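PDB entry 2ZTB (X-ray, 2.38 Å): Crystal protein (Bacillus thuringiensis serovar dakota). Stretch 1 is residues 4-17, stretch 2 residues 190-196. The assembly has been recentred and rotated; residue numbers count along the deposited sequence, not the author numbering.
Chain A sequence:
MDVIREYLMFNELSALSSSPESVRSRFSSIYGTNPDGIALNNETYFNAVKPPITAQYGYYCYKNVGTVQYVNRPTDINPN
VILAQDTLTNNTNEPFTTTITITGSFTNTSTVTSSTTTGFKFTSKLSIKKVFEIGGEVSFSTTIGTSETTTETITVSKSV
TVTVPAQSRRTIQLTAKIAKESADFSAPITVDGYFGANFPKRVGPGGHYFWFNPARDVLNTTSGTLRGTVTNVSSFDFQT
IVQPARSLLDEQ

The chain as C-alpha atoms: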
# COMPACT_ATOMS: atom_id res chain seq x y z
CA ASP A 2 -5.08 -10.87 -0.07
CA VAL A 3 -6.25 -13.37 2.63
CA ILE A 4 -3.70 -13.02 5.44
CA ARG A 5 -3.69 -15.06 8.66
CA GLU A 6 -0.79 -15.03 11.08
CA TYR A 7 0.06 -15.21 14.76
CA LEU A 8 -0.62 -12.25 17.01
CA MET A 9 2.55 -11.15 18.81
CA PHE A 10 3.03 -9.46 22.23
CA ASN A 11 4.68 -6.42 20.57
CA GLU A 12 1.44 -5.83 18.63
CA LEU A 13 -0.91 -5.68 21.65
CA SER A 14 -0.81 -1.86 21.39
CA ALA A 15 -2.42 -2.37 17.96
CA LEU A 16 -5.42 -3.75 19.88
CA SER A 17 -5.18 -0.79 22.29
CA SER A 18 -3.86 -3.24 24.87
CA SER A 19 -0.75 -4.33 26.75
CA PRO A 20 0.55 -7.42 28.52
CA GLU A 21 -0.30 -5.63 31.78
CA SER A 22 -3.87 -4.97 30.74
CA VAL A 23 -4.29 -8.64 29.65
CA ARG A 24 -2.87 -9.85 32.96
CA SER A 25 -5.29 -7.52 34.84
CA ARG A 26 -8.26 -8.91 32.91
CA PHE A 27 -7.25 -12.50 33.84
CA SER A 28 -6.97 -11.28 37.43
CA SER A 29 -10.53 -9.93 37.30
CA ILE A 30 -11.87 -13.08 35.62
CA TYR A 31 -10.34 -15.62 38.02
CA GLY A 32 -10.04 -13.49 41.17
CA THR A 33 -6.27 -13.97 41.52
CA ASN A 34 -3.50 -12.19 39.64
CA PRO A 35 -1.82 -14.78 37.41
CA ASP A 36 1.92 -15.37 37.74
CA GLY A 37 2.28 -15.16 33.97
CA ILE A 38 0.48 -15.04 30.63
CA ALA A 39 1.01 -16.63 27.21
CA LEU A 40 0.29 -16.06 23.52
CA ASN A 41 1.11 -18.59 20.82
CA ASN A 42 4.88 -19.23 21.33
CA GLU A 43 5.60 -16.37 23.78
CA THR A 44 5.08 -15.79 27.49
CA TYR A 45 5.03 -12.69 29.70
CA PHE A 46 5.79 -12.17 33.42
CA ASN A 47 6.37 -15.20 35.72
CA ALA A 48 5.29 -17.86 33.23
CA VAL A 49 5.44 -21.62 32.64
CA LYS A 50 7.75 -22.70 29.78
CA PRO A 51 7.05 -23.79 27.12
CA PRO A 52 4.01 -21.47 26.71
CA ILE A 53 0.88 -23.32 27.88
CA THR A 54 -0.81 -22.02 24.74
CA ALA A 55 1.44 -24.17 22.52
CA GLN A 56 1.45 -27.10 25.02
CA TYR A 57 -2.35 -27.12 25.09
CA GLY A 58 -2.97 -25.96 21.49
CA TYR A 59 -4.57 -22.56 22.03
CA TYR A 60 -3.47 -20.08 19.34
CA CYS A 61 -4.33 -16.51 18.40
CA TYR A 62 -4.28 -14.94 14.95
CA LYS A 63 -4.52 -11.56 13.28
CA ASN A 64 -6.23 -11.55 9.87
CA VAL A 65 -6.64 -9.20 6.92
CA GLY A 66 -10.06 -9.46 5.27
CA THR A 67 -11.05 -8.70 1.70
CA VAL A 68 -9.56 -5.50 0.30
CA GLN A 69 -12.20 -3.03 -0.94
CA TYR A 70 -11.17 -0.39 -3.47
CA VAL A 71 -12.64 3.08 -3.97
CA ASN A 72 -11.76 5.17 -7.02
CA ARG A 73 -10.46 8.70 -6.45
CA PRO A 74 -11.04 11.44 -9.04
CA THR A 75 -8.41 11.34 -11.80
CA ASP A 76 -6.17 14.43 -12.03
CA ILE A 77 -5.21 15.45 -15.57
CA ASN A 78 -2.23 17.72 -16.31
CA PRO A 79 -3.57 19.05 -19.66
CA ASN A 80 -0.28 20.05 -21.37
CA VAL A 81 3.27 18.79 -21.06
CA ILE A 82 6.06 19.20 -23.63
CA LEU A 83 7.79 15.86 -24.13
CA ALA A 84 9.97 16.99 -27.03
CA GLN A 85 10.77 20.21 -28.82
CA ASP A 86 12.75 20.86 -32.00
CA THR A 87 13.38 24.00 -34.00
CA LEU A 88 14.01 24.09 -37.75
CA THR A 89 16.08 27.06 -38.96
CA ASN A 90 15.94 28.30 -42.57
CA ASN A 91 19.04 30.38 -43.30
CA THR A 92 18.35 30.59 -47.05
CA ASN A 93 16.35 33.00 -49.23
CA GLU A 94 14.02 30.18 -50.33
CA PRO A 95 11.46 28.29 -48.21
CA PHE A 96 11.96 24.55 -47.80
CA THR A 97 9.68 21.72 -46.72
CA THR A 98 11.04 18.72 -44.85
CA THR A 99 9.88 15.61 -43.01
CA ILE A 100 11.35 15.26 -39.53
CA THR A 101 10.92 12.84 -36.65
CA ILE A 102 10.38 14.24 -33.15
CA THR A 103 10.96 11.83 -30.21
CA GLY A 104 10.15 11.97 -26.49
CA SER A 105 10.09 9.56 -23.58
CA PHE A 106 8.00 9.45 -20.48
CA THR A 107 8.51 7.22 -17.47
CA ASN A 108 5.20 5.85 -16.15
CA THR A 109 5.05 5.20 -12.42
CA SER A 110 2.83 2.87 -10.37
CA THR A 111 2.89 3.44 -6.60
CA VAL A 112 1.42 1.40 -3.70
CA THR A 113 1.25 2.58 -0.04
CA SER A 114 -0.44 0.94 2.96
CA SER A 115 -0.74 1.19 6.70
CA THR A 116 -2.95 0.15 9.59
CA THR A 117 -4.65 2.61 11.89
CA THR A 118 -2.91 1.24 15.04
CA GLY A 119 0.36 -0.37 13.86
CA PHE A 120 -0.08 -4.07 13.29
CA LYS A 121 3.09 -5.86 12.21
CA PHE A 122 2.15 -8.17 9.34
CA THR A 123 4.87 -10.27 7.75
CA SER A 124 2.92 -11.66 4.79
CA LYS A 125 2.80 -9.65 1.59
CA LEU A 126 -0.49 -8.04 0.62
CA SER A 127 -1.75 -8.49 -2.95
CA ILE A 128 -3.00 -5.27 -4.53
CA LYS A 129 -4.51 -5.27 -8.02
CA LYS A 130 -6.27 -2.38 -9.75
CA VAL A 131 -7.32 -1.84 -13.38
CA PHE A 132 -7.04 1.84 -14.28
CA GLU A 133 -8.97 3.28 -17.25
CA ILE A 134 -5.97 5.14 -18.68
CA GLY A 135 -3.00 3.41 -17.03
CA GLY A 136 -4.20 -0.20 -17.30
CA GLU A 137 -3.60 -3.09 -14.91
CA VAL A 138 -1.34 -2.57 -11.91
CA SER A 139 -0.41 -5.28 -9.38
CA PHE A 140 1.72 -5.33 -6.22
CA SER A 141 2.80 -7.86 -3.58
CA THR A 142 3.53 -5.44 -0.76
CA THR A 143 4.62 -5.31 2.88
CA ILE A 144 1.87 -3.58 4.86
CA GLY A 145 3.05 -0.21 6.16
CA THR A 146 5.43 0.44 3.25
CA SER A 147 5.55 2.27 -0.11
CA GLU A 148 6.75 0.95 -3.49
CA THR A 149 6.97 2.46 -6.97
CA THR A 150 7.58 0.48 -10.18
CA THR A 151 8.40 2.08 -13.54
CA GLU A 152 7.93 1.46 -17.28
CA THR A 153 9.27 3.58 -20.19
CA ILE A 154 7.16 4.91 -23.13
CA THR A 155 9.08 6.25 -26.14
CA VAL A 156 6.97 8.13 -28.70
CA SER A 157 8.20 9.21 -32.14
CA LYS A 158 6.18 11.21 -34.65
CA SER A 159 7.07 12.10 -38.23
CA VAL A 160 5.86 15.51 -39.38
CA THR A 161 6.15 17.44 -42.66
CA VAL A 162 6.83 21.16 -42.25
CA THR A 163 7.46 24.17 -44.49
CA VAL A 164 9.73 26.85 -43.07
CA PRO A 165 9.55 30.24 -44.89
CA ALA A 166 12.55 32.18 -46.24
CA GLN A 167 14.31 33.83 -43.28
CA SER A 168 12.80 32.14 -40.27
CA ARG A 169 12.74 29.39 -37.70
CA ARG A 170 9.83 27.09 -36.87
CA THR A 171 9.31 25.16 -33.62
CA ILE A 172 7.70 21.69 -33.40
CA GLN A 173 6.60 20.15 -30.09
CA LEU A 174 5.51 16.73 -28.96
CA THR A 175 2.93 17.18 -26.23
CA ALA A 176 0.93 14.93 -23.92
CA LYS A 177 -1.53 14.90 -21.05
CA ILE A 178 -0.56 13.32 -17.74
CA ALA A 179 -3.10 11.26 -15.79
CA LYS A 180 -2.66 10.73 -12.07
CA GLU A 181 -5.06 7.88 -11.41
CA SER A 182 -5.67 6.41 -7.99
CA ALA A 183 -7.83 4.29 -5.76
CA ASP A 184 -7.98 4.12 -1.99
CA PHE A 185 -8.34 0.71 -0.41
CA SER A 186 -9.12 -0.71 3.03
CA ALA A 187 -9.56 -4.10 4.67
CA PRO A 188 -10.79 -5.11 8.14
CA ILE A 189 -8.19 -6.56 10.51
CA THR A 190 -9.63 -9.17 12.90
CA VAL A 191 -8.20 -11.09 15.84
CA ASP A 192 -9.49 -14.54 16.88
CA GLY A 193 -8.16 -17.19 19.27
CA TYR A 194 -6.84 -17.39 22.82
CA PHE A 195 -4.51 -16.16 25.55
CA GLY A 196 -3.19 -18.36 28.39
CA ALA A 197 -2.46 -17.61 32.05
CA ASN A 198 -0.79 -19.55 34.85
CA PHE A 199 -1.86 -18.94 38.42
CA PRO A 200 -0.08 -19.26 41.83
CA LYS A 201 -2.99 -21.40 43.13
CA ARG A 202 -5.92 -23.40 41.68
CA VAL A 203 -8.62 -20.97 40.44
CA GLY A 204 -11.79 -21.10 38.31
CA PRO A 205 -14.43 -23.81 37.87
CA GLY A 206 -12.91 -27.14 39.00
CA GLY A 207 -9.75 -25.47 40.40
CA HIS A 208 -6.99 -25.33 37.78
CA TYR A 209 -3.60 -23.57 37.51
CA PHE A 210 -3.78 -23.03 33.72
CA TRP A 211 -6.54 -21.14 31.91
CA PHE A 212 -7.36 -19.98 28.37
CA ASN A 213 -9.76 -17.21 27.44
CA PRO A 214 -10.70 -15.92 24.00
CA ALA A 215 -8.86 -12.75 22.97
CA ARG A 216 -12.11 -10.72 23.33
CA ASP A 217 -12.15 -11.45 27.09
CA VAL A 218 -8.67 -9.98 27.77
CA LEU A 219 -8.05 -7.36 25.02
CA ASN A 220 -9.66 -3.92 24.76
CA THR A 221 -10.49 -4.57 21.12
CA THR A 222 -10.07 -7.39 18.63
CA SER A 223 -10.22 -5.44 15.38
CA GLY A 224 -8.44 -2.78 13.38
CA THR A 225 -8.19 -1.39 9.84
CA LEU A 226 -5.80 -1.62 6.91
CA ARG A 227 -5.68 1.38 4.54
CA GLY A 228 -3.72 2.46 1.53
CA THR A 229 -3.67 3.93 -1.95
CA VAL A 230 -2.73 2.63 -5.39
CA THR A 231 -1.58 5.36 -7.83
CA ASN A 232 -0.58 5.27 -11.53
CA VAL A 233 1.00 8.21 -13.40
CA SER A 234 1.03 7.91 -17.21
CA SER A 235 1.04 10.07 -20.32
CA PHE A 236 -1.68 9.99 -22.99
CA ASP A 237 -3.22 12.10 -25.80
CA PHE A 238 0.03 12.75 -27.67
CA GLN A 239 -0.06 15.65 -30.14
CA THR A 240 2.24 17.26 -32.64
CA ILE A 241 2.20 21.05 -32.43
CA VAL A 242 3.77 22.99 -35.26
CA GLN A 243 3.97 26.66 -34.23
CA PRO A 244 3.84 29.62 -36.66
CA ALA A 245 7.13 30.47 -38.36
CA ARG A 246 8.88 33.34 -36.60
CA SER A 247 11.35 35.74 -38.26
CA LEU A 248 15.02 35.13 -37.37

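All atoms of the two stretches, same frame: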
# COMPACT_ATOMS: atom_id res chain seq x y z
N ILE A 4 -4.83 -12.87 4.54
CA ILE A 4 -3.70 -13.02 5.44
C ILE A 4 -4.17 -13.56 6.80
O ILE A 4 -5.22 -13.18 7.30
CB ILE A 4 -2.91 -11.67 5.55
CG1 ILE A 4 -2.18 -11.38 4.22
CG2 ILE A 4 -1.93 -11.66 6.73
CD1 ILE A 4 -2.04 -9.90 3.90
N ARG A 5 -3.39 -14.48 7.37
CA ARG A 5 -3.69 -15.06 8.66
C ARG A 5 -2.40 -15.46 9.34
O ARG A 5 -1.74 -16.41 8.94
CB ARG A 5 -4.62 -16.27 8.51
CG ARG A 5 -5.01 -16.96 9.81
CD ARG A 5 -6.31 -17.72 9.60
NE ARG A 5 -6.71 -18.52 10.75
CZ ARG A 5 -7.49 -18.09 11.75
NH1 ARG A 5 -7.96 -16.85 11.77
NH2 ARG A 5 -7.79 -18.92 12.74
N GLU A 6 -2.02 -14.72 10.38
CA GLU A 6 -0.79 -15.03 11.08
C GLU A 6 -0.95 -14.85 12.58
O GLU A 6 -1.96 -14.33 13.05
CB GLU A 6 0.40 -14.21 10.52
CG GLU A 6 0.16 -12.72 10.34
CD GLU A 6 1.37 -12.00 9.74
OE1 GLU A 6 2.10 -11.33 10.50
OE2 GLU A 6 1.59 -12.12 8.51
N TYR A 7 0.05 -15.32 13.33
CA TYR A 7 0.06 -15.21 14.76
C TYR A 7 0.03 -13.76 15.22
O TYR A 7 0.60 -12.86 14.57
CB TYR A 7 1.29 -15.90 15.35
CG TYR A 7 1.26 -17.42 15.31
CD1 TYR A 7 0.05 -18.13 15.40
CD2 TYR A 7 2.44 -18.16 15.22
CE1 TYR A 7 0.02 -19.53 15.38
CE2 TYR A 7 2.42 -19.55 15.20
CZ TYR A 7 1.21 -20.24 15.28
OH TYR A 7 1.22 -21.63 15.25
N LEU A 8 -0.67 -13.53 16.32
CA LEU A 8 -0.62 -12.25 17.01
C LEU A 8 0.61 -12.31 17.92
O LEU A 8 0.90 -13.36 18.53
CB LEU A 8 -1.91 -12.01 17.78
CG LEU A 8 -2.06 -10.67 18.53
CD1 LEU A 8 -2.25 -9.50 17.56
CD2 LEU A 8 -3.23 -10.75 19.54
N MET A 9 1.35 -11.21 17.99
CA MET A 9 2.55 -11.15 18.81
C MET A 9 2.34 -10.19 19.99
O MET A 9 1.48 -9.32 19.93
CB MET A 9 3.74 -10.70 17.96
CG MET A 9 3.96 -11.52 16.66
SD MET A 9 4.50 -13.21 17.00
CE MET A 9 6.19 -12.96 17.58
N PHE A 10 3.12 -10.35 21.06
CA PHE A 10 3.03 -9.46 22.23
C PHE A 10 3.37 -8.00 21.91
O PHE A 10 2.82 -7.09 22.55
CB PHE A 10 3.89 -9.95 23.40
CG PHE A 10 3.17 -10.93 24.32
CD1 PHE A 10 3.60 -12.24 24.44
CD2 PHE A 10 2.06 -10.53 25.07
CE1 PHE A 10 2.95 -13.14 25.27
CE2 PHE A 10 1.41 -11.43 25.91
CZ PHE A 10 1.85 -12.73 26.01
N ASN A 11 4.26 -7.77 20.93
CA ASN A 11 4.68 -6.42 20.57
C ASN A 11 3.68 -5.69 19.68
O ASN A 11 3.90 -4.56 19.26
CB ASN A 11 6.13 -6.38 20.02
CG ASN A 11 6.29 -7.00 18.61
OD1 ASN A 11 7.35 -6.84 18.01
ND2 ASN A 11 5.28 -7.68 18.10
N GLU A 12 2.55 -6.36 19.43
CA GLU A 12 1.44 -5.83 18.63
C GLU A 12 0.19 -5.57 19.46
O GLU A 12 -0.82 -5.14 18.91
CB GLU A 12 1.02 -6.85 17.59
CG GLU A 12 1.96 -7.04 16.46
CD GLU A 12 1.40 -8.05 15.49
OE1 GLU A 12 0.95 -7.61 14.42
OE2 GLU A 12 1.39 -9.26 15.82
N LEU A 13 0.23 -5.89 20.75
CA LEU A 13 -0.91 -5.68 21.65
C LEU A 13 -1.40 -4.24 21.66
O LEU A 13 -2.60 -3.99 21.73
CB LEU A 13 -0.58 -6.19 23.05
CG LEU A 13 -1.17 -7.58 23.38
CD1 LEU A 13 -1.12 -8.60 22.23
CD2 LEU A 13 -0.64 -8.18 24.68
N SER A 14 -0.48 -3.29 21.55
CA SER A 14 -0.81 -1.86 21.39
C SER A 14 -1.69 -1.58 20.18
O SER A 14 -2.46 -0.61 20.18
CB SER A 14 0.46 -1.03 21.30
OG SER A 14 1.22 -1.42 20.16
N ALA A 15 -1.59 -2.44 19.16
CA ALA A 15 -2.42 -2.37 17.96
C ALA A 15 -3.87 -2.72 18.26
O ALA A 15 -4.77 -2.35 17.52
CB ALA A 15 -1.85 -3.27 16.81
N LEU A 16 -4.08 -3.48 19.34
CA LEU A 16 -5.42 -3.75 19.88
C LEU A 16 -5.68 -2.88 21.13
O LEU A 16 -6.47 -3.25 22.03
CB LEU A 16 -5.56 -5.23 20.21
CG LEU A 16 -5.67 -6.33 19.13
CD1 LEU A 16 -6.47 -5.90 17.90
CD2 LEU A 16 -4.31 -6.86 18.72
N SER A 17 -5.01 -1.74 21.19
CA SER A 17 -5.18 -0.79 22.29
C SER A 17 -4.92 -1.42 23.66
O SER A 17 -5.41 -0.93 24.69
CB SER A 17 -6.57 -0.17 22.25
OG SER A 17 -6.75 0.53 21.03
N THR A 190 -8.90 -8.49 11.82
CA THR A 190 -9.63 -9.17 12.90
C THR A 190 -8.73 -10.12 13.68
O THR A 190 -7.87 -10.79 13.10
CB THR A 190 -10.85 -9.95 12.39
OG1 THR A 190 -10.42 -11.00 11.52
CG2 THR A 190 -11.85 -9.03 11.67
N VAL A 191 -8.93 -10.17 14.99
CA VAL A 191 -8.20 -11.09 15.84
C VAL A 191 -9.15 -12.17 16.40
O VAL A 191 -10.25 -11.86 16.85
CB VAL A 191 -7.41 -10.34 16.97
CG1 VAL A 191 -7.01 -11.29 18.08
CG2 VAL A 191 -6.18 -9.65 16.38
N ASP A 192 -8.73 -13.43 16.31
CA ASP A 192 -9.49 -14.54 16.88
C ASP A 192 -8.53 -15.54 17.51
O ASP A 192 -7.40 -15.69 17.05
CB ASP A 192 -10.37 -15.22 15.82
CG ASP A 192 -9.58 -15.80 14.67
OD1 ASP A 192 -9.23 -17.00 14.75
OD2 ASP A 192 -9.29 -15.05 13.69
N GLY A 193 -9.00 -16.22 18.56
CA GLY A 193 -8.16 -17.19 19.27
C GLY A 193 -8.01 -16.87 20.75
O GLY A 193 -8.85 -16.19 21.32
N TYR A 194 -6.92 -17.33 21.36
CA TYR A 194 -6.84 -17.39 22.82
C TYR A 194 -5.55 -16.84 23.41
O TYR A 194 -4.51 -16.81 22.74
CB TYR A 194 -7.05 -18.83 23.32
CG TYR A 194 -8.33 -19.47 22.82
CD1 TYR A 194 -8.39 -20.04 21.54
CD2 TYR A 194 -9.48 -19.51 23.61
CE1 TYR A 194 -9.55 -20.61 21.05
CE2 TYR A 194 -10.66 -20.10 23.14
CZ TYR A 194 -10.68 -20.63 21.85
OH TYR A 194 -11.82 -21.22 21.35
N PHE A 195 -5.65 -16.40 24.67
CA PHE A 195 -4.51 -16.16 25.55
C PHE A 195 -4.53 -17.18 26.70
O PHE A 195 -5.59 -17.71 27.06
CB PHE A 195 -4.58 -14.77 26.14
CG PHE A 195 -4.17 -13.66 25.21
CD1 PHE A 195 -5.01 -13.23 24.20
CD2 PHE A 195 -2.96 -13.01 25.39
CE1 PHE A 195 -4.64 -12.20 23.34
CE2 PHE A 195 -2.58 -11.97 24.55
CZ PHE A 195 -3.43 -11.56 23.53
N GLY A 196 -3.35 -17.42 27.27
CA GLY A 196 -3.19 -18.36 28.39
C GLY A 196 -2.72 -17.61 29.62
O GLY A 196 -2.15 -16.53 29.52

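How do the two backbones lie against each other? They keep their distance: the closest pair of CA atoms across the contact, Leu8 CA and Val191 CA, is 7.8 Å apart, and no backbone hydrogen bond joins the stretches. Side chains therefore make all of the contact, which buries 313 Å² with both sides summed. Stretch 1 runs as a strand through Tyr7, passes through a short loop and coils into a 3-10 segment from Phe10 to Ala15. Stretch 2 is extended but turns a corner at Gly193. Although touching residues are at least 175 positions apart in sequence, the fold brings them together at one polar and several apolar points.

What does the first strand of stretch 2 offer to stretch 1? Thr190 points its CA-to-CB bond away and makes no contact, while the next residue, Val191, points toward stretch 1, as the alternation of a strand leads one to expect. Its side chain meets two leucines: Val191 CG1 lies 4.1 Å from Leu8 CD2, and Val191 CG2 lies 4.1 Å from Leu16 CD1 and also 4.1 Å from Leu8 CD1. Both leucines direct their CA-to-CB bonds toward stretch 2. These are van der Waals contacts between branched aliphatic groups, and they link Val191 to Leu8, which precedes the 3-10 segment, and to Leu16, further along the chain. That segment brings Leu16 back within reach through backbone bonds such as Leu16 N to Leu13 O, 2.9 Å, while the Met9 N to Glu12 OE2 hydrogen bond, 2.9 Å, ties the loop to the coil.

Where does charge enter the contact? It enters at Asp192, whose carboxylate forms a salt bridge with Arg5. Neither residue points its CA-to-CB bond at the other stretch; both set off sideways, and their ends come nearer. The arginine's first three chi angles are all t, so its chain is extended and carries the guanidinium out to the acid. Arg5 NH1 donates to Asp192 OD2 at 2.9 Å, and Arg5 NH2 donates to Asp192 OD1 at 3.1 Å; a weak third bond runs from Arg5 NH1 to Asp192 OD1 at 3.2 Å. With OD2 at the guanidinium edge, near its plane, the N-H groups can address both carboxylate oxygens, so charge attraction is reinforced by directional hydrogen bonding.

What happens beyond the corner at Gly193? The glycine makes no contact, but its phi/psi of 122/-155 would jam a CB against the carbonyl O of Asp192, so the backbone alone calls for glycine here. Tyr194 is out of reach. Phe195 then points toward stretch 1, and its ring gathers three apolar neighbours. Phe195 CZ is 4.0 Å from Leu13 CD1 and 4.1 Å from Leu8 CD2, while Phe195 CE2 is 4.2 Å from Phe10 CE2. Leu13 and Phe10 approach the ring at its edge, near its plane. Leu8 CD2 thus touches both Val191 and Phe195, joining the apolar contacts made before and after the corner. Gly196 lies out of reach.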